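Local coordinates for protein beta-n-acetylhexosaminidase (Streptococcus pneumoniae, PDB 4AZI) that removes terminal beta-linked N-acetylglucosamine from glycans by hydrolysis, as one of two family 20 glycoside hydrolase modules of the pneumococcal exo-beta-D-N-acetylglucosaminidase StrH, at residues 128-137 with 148-159. The protein carries 2 engineered substitutions. Sequence-based numbering, arbitrary orientation.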
ATOM      1  N   MET A 128       6.723  18.740  12.580  1.00 13.26           N
ATOM      2  CA  MET A 128       8.096  19.005  13.006  1.00 13.69           C
ATOM      3  C   MET A 128       8.300  20.483  13.388  1.00 14.08           C
ATOM      4  O   MET A 128       8.965  20.773  14.379  1.00 13.69           O
ATOM      5  CB  MET A 128       9.099  18.558  11.942  1.00 13.33           C
ATOM      6  CG  MET A 128       9.307  17.042  11.880  1.00 13.63           C
ATOM      7  SD  MET A 128      10.754  16.560  10.906  1.00 14.13           S
ATOM      8  CE  MET A 128      10.101  16.755   9.249  1.00 14.24           C
ATOM      9  N   GLU A 129       7.705  21.400  12.623  1.00 14.77           N
ATOM     10  CA  GLU A 129       7.749  22.839  12.949  1.00 15.74           C
ATOM     11  C   GLU A 129       7.029  23.166  14.259  1.00 16.82           C
ATOM     12  O   GLU A 129       7.447  24.058  14.998  1.00 17.29           O
ATOM     13  CB  GLU A 129       7.154  23.689  11.822  1.00 15.35           C
ATOM     14  CG  GLU A 129       7.911  23.621  10.505  1.00 15.05           C
ATOM     15  CD  GLU A 129       7.332  24.536   9.434  1.00 15.23           C
ATOM     16  OE1 GLU A 129       6.108  24.791   9.444  1.00 14.85           O
ATOM     17  OE2 GLU A 129       8.109  25.004   8.575  1.00 14.74           O
ATOM     18  N   LYS A 130       5.939  22.454  14.542  1.00 18.07           N
ATOM     19  CA  LYS A 130       5.224  22.629  15.807  1.00 19.12           C
ATOM     20  C   LYS A 130       6.055  22.105  16.982  1.00 19.38           C
ATOM     21  O   LYS A 130       5.901  22.563  18.113  1.00 20.07           O
ATOM     22  CB  LYS A 130       3.849  21.950  15.770  1.00 19.75           C
ATOM     23  CG  LYS A 130       2.853  22.538  14.785  1.00 20.29           C
ATOM     24  CD  LYS A 130       2.397  23.936  15.179  1.00 21.68           C
ATOM     25  CE  LYS A 130       1.297  24.429  14.248  1.00 22.19           C
ATOM     26  NZ  LYS A 130       0.721  25.728  14.705  1.00 22.27           N
ATOM     27  N   LEU A 131       6.948  21.174  16.698  1.00 18.85           N
ATOM     28  CA  LEU A 131       7.839  20.620  17.712  1.00 18.25           C
ATOM     29  C   LEU A 131       9.188  21.338  17.772  1.00 17.95           C
ATOM     30  O   LEU A 131      10.081  20.917  18.495  1.00 17.66           O
ATOM     31  CB  LEU A 131       8.032  19.110  17.491  1.00 18.23           C
ATOM     32  CG  LEU A 131       6.767  18.249  17.610  1.00 18.13           C
ATOM     33  CD1 LEU A 131       6.948  16.894  16.943  1.00 18.09           C
ATOM     34  CD2 LEU A 131       6.336  18.096  19.069  1.00 17.88           C
ATOM     35  N   GLY A 132       9.338  22.419  17.012  1.00 17.87           N
ATOM     36  CA  GLY A 132      10.530  23.259  17.100  1.00 17.21           C
ATOM     37  C   GLY A 132      11.643  22.909  16.131  1.00 17.51           C
ATOM     38  O   GLY A 132      12.769  23.399  16.267  1.00 16.60           O
ATOM     39  N   ILE A 133      11.327  22.065  15.148  1.00 17.07           N
ATOM     40  CA  ILE A 133      12.278  21.713  14.098  1.00 17.45           C
ATOM     41  C   ILE A 133      12.011  22.665  12.929  1.00 17.74           C
ATOM     42  O   ILE A 133      11.037  22.488  12.180  1.00 17.30           O
ATOM     43  CB  ILE A 133      12.135  20.231  13.673  1.00 17.29           C
ATOM     44  CG1 ILE A 133      12.425  19.297  14.858  1.00 17.49           C
ATOM     45  CG2 ILE A 133      13.066  19.901  12.507  1.00 17.77           C
ATOM     46  CD1 ILE A 133      11.744  17.939  14.762  1.00 17.70           C
ATOM     47  N   LYS A 134      12.857  23.687  12.800  1.00 18.05           N
ATOM     48  CA  LYS A 134      12.669  24.733  11.785  1.00 18.70           C
ATOM     49  C   LYS A 134      13.165  24.282  10.419  1.00 18.41           C
ATOM     50  O   LYS A 134      14.157  23.551  10.320  1.00 18.57           O
ATOM     51  CB  LYS A 134      13.415  26.022  12.165  1.00 19.57           C
ATOM     52  CG  LYS A 134      12.990  26.677  13.471  1.00 20.53           C
ATOM     53  CD  LYS A 134      13.871  27.884  13.764  1.00 21.55           C
ATOM     54  CE  LYS A 134      13.522  28.514  15.104  1.00 22.46           C
ATOM     55  NZ  LYS A 134      12.186  29.181  15.090  1.00 23.04           N
ATOM     56  N   ASN A 135      12.495  24.759   9.373  1.00 18.13           N
ATOM     57  CA  ASN A 135      12.894  24.502   7.985  1.00 17.69           C
ATOM     58  C   ASN A 135      13.101  23.017   7.640  1.00 16.75           C
ATOM     59  O   ASN A 135      14.152  22.643   7.113  1.00 16.61           O
ATOM     60  CB  ASN A 135      14.166  25.293   7.647  1.00 18.32           C
ATOM     61  CG  ASN A 135      14.006  26.779   7.884  1.00 19.06           C
ATOM     62  OD1 ASN A 135      14.777  27.387   8.627  1.00 20.37           O
ATOM     63  ND2 ASN A 135      12.991  27.366   7.270  1.00 18.52           N
ATOM     64  N   PRO A 136      12.107  22.161   7.929  1.00 16.17           N
ATOM     65  CA  PRO A 136      12.329  20.775   7.523  1.00 16.00           C
ATOM     66  C   PRO A 136      12.107  20.565   6.024  1.00 15.80           C
ATOM     67  O   PRO A 136      12.375  19.479   5.515  1.00 16.11           O
ATOM     68  CB  PRO A 136      11.277  20.013   8.325  1.00 15.37           C
ATOM     69  CG  PRO A 136      10.157  20.983   8.464  1.00 15.61           C
ATOM     70  CD  PRO A 136      10.803  22.336   8.595  1.00 15.79           C
ATOM     71  N   GLN A 137      11.630  21.597   5.333  1.00 15.90           N
ATOM     72  CA  GLN A 137      11.201  21.472   3.945  1.00 15.99           C
ATOM     73  C   GLN A 137      12.346  21.570   2.952  1.00 16.72           C
ATOM     74  O   GLN A 137      13.249  22.392   3.104  1.00 16.56           O
ATOM     75  CB  GLN A 137      10.152  22.524   3.594  1.00 15.78           C
ATOM     76  CG  GLN A 137       8.889  22.476   4.439  1.00 15.70           C
ATOM     77  CD  GLN A 137       8.956  23.406   5.641  1.00 15.96           C
ATOM     78  OE1 GLN A 137      10.016  23.931   5.976  1.00 15.96           O
ATOM     79  NE2 GLN A 137       7.818  23.610   6.296  1.00 15.57           N
ATOM     80  N   MET A 148      10.775  16.662   2.464  1.00 13.97           N
ATOM     81  CA  MET A 148      11.811  16.979   3.436  1.00 14.61           C
ATOM     82  C   MET A 148      13.168  17.276   2.790  1.00 15.29           C
ATOM     83  O   MET A 148      13.555  16.633   1.809  1.00 15.29           O
ATOM     84  CB  MET A 148      11.941  15.834   4.444  1.00 14.53           C
ATOM     85  CG  MET A 148      13.181  15.875   5.328  1.00 13.68           C
ATOM     86  SD  MET A 148      13.167  14.662   6.659  1.00 13.77           S
ATOM     87  CE  MET A 148      12.929  13.125   5.767  1.00 12.64           C
ATOM     88  N   ASP A 149      13.875  18.247   3.371  1.00 15.92           N
ATOM     89  CA  ASP A 149      15.245  18.611   3.003  1.00 16.89           C
ATOM     90  C   ASP A 149      16.219  17.536   3.484  1.00 17.05           C
ATOM     91  O   ASP A 149      16.378  17.322   4.684  1.00 17.33           O
ATOM     92  CB  ASP A 149      15.593  19.981   3.616  1.00 17.35           C
ATOM     93  CG  ASP A 149      17.063  20.369   3.440  1.00 18.25           C
ATOM     94  OD1 ASP A 149      17.792  19.734   2.647  1.00 17.96           O
ATOM     95  OD2 ASP A 149      17.492  21.333   4.112  1.00 19.22           O
ATOM     96  N   LEU A 150      16.874  16.870   2.538  1.00 17.80           N
ATOM     97  CA  LEU A 150      17.783  15.756   2.846  1.00 17.98           C
ATOM     98  C   LEU A 150      19.076  16.171   3.556  1.00 18.84           C
ATOM     99  O   LEU A 150      19.818  15.322   4.064  1.00 19.60           O
ATOM    100  CB  LEU A 150      18.104  14.970   1.572  1.00 17.55           C
ATOM    101  CG  LEU A 150      16.935  14.259   0.884  1.00 16.99           C
ATOM    102  CD1 LEU A 150      17.395  13.692  -0.443  1.00 16.37           C
ATOM    103  CD2 LEU A 150      16.337  13.176   1.774  1.00 17.28           C
ATOM    104  N   LYS A 151      19.343  17.473   3.588  1.00 19.35           N
ATOM    105  CA  LYS A 151      20.524  18.010   4.261  1.00 19.66           C
ATOM    106  C   LYS A 151      20.199  18.444   5.684  1.00 19.35           C
ATOM    107  O   LYS A 151      21.092  18.803   6.446  1.00 20.09           O
ATOM    108  CB  LYS A 151      21.082  19.207   3.496  1.00 20.41           C
ATOM    109  CG  LYS A 151      21.677  18.891   2.132  1.00 21.43           C
ATOM    110  CD  LYS A 151      22.048  20.181   1.410  1.00 22.21           C
ATOM    111  CE  LYS A 151      20.824  21.053   1.175  1.00 23.11           C
ATOM    112  NZ  LYS A 151      21.173  22.500   1.148  1.00 24.28           N
ATOM    113  N   ASN A 152      18.918  18.427   6.037  1.00 18.65           N
ATOM    114  CA  ASN A 152      18.504  18.786   7.385  1.00 18.30           C
ATOM    115  C   ASN A 152      18.509  17.581   8.340  1.00 18.50           C
ATOM    116  O   ASN A 152      17.490  16.901   8.501  1.00 17.93           O
ATOM    117  CB  ASN A 152      17.136  19.477   7.378  1.00 17.79           C
ATOM    118  CG  ASN A 152      16.759  20.022   8.744  1.00 17.71           C
ATOM    119  OD1 ASN A 152      17.384  19.682   9.749  1.00 17.67           O
ATOM    120  ND2 ASN A 152      15.740  20.874   8.790  1.00 17.26           N
ATOM    121  N   GLU A 153      19.656  17.347   8.976  1.00 18.58           N
ATOM    122  CA  GLU A 153      19.842  16.248   9.937  1.00 19.14           C
ATOM    123  C   GLU A 153      18.780  16.180  11.038  1.00 18.32           C
ATOM    124  O   GLU A 153      18.273  15.103  11.350  1.00 18.17           O
ATOM    125  CB  GLU A 153      21.227  16.328  10.585  1.00 20.42           C
ATOM    126  CG  GLU A 153      22.315  15.537   9.878  1.00 22.30           C
ATOM    127  CD  GLU A 153      23.339  14.975  10.854  0.75 22.95           C
ATOM    128  OE1 GLU A 153      24.113  15.769  11.431  0.75 23.94           O
ATOM    129  OE2 GLU A 153      23.372  13.738  11.050  0.75 23.19           O
ATOM    130  N   GLU A 154      18.461  17.327  11.630  1.00 17.72           N
ATOM    131  CA  GLU A 154      17.448  17.400  12.688  1.00 17.18           C
ATOM    132  C   GLU A 154      16.095  16.842  12.244  1.00 16.57           C
ATOM    133  O   GLU A 154      15.466  16.071  12.973  1.00 16.88           O
ATOM    134  CB  GLU A 154      17.295  18.841  13.155  1.00 17.16           C
ATOM    135  CG  GLU A 154      16.288  19.054  14.274  1.00 17.08           C
ATOM    136  CD  GLU A 154      16.332  20.476  14.796  1.00 17.47           C
ATOM    137  OE1 GLU A 154      16.376  21.413  13.970  1.00 17.69           O
ATOM    138  OE2 GLU A 154      16.338  20.655  16.027  0.75 17.51           O
ATOM    139  N   ALA A 155      15.662  17.228  11.049  1.00 15.87           N
ATOM    140  CA  ALA A 155      14.416  16.739  10.475  1.00 15.41           C
ATOM    141  C   ALA A 155      14.502  15.250  10.115  1.00 15.22           C
ATOM    142  O   ALA A 155      13.584  14.479  10.424  1.00 14.42           O
ATOM    143  CB  ALA A 155      14.023  17.572   9.262  1.00 15.56           C
ATOM    144  N   MET A 156      15.603  14.877   9.463  1.00 15.16           N
ATOM    145  CA  MET A 156      15.911  13.497   9.074  1.00 15.70           C
ATOM    146  C   MET A 156      16.020  12.567  10.288  1.00 15.08           C
ATOM    147  O   MET A 156      15.493  11.454  10.271  1.00 14.42           O
ATOM    148  CB  MET A 156      17.233  13.451   8.290  1.00 16.59           C
ATOM    149  CG  MET A 156      17.214  14.206   6.970  1.00 18.20           C
ATOM    150  SD  MET A 156      16.721  13.167   5.586  1.00 20.88           S
ATOM    151  CE  MET A 156      18.314  12.491   5.124  1.00 19.89           C
ATOM    152  N   ASN A 157      16.699  13.028  11.339  1.00 14.62           N
ATOM    153  CA  ASN A 157      16.809  12.228  12.556  1.00 14.57           C
ATOM    154  C   ASN A 157      15.441  12.016  13.174  1.00 13.96           C
ATOM    155  O   ASN A 157      15.117  10.912  13.614  1.00 13.68           O
ATOM    156  CB  ASN A 157      17.794  12.837  13.555  1.00 14.94           C
ATOM    157  CG  ASN A 157      19.244  12.617  13.152  1.00 15.49           C
ATOM    158  OD1 ASN A 157      19.549  11.717  12.381  1.00 15.40           O
ATOM    159  ND2 ASN A 157      20.143  13.435  13.685  1.00 16.05           N
ATOM    160  N   PHE A 158      14.621  13.061  13.156  1.00 13.78           N
ATOM    161  CA  PHE A 158      13.266  12.947  13.689  1.00 13.58           C
ATOM    162  C   PHE A 158      12.389  11.974  12.903  1.00 13.34           C
ATOM    163  O   PHE A 158      11.779  11.074  13.484  1.00 13.82           O
ATOM    164  CB  PHE A 158      12.571  14.296  13.760  1.00 13.61           C
ATOM    165  CG  PHE A 158      11.252  14.229  14.452  1.00 13.79           C
ATOM    166  CD1 PHE A 158      11.183  14.322  15.835  1.00 13.92           C
ATOM    167  CD2 PHE A 158      10.083  14.027  13.726  1.00 13.84           C
ATOM    168  CE1 PHE A 158       9.966  14.237  16.483  1.00 14.34           C
ATOM    169  CE2 PHE A 158       8.864  13.939  14.366  1.00 14.01           C
ATOM    170  CZ  PHE A 158       8.807  14.045  15.749  1.00 14.33           C
ATOM    171  N   VAL A 159      12.313  12.172  11.592  1.00 12.79           N
ATOM    172  CA  VAL A 159      11.455  11.347  10.744  1.00 12.64           C
ATOM    173  C   VAL A 159      11.827   9.870  10.833  1.00 12.50           C
ATOM    174  O   VAL A 159      10.950   9.032  11.005  1.00 12.00           O
ATOM    175  CB  VAL A 159      11.435  11.855   9.291  1.00 12.69           C
ATOM    176  CG1 VAL A 159      10.724  10.876   8.373  1.00 12.60           C
ATOM    177  CG2 VAL A 159      10.736  13.207   9.241  1.00 12.26           C
TER
HETATM  178  O   HOH W   1      15.256  23.813  14.757  1.00 20.08           O
HETATM  179  O   HOH W   2      16.126  22.332  11.676  1.00 16.93           O
HETATM  180  O   HOH W   3      16.682  22.894   5.965  1.00 22.00           O
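The Phe158 ring is reached obliquely by Met128 CG at CD2, Ile133 CD1 at CG and CD1, and Leu131 CD1 at CZ. Met128 CG touches Phe158 CD2 at 3.6 Å, and the two side chains run antiparallel past one another. Met128 SD, 4.9 Å from the centroid of the Phe158 ring, makes an oblique Met-aromatic contact. The Leu131 and Phe158 side chains lie roughly perpendicular, with Leu131 CD1 3.6 Å from Phe158 CZ, while Ile133 CD1 reaches Phe158 CG at 3.8 Å. Beyond the sulfur, a bend in the Met128 chain delivers CE to Val159 CG2 at 3.6 Å. Pro136 CB meets Ala155 CB at 3.8 Å, extending this apolar layer.

The second flat group is the Asn152 amide. With CG anti to the backbone N (chi1 -173°) it faces 134-136, where Asn152 ND2 donates to Asn135 O at 2.9 Å (N-H...O 141°), while OD1 turns back to accept from Ala155 N, making Asn152 the N-cap of helix 153-170. Asn135 O lies close to the Asn152 amide plane, whereas ND2 stands above the Asn135 carbonyl plane. Asp149 N donates to Pro136 O at 2.9 Å in a nearly straight bond (169°), and Asp149 OD1 closes an Asx turn onto Lys151 N. Two waters join Glu154 OE1 to the backbone of 132-134, one also taking Asn152 ND2; a third links Asn135 O to Asp149 OD2.

Helix 122-130 ends in a Schellman motif with Gly132 at C-prime. The contact lies in the connection between strands 110-117 and 176-180 of the TIM barrel, where Gln137 and Met148 form an antiparallel non-hydrogen-bonded pair. Tyr67 packs edge-to-face with Phe158, helix 69-83 touches Leu131, and Tyr209 of helix 203-219 meets Met148 and Val159.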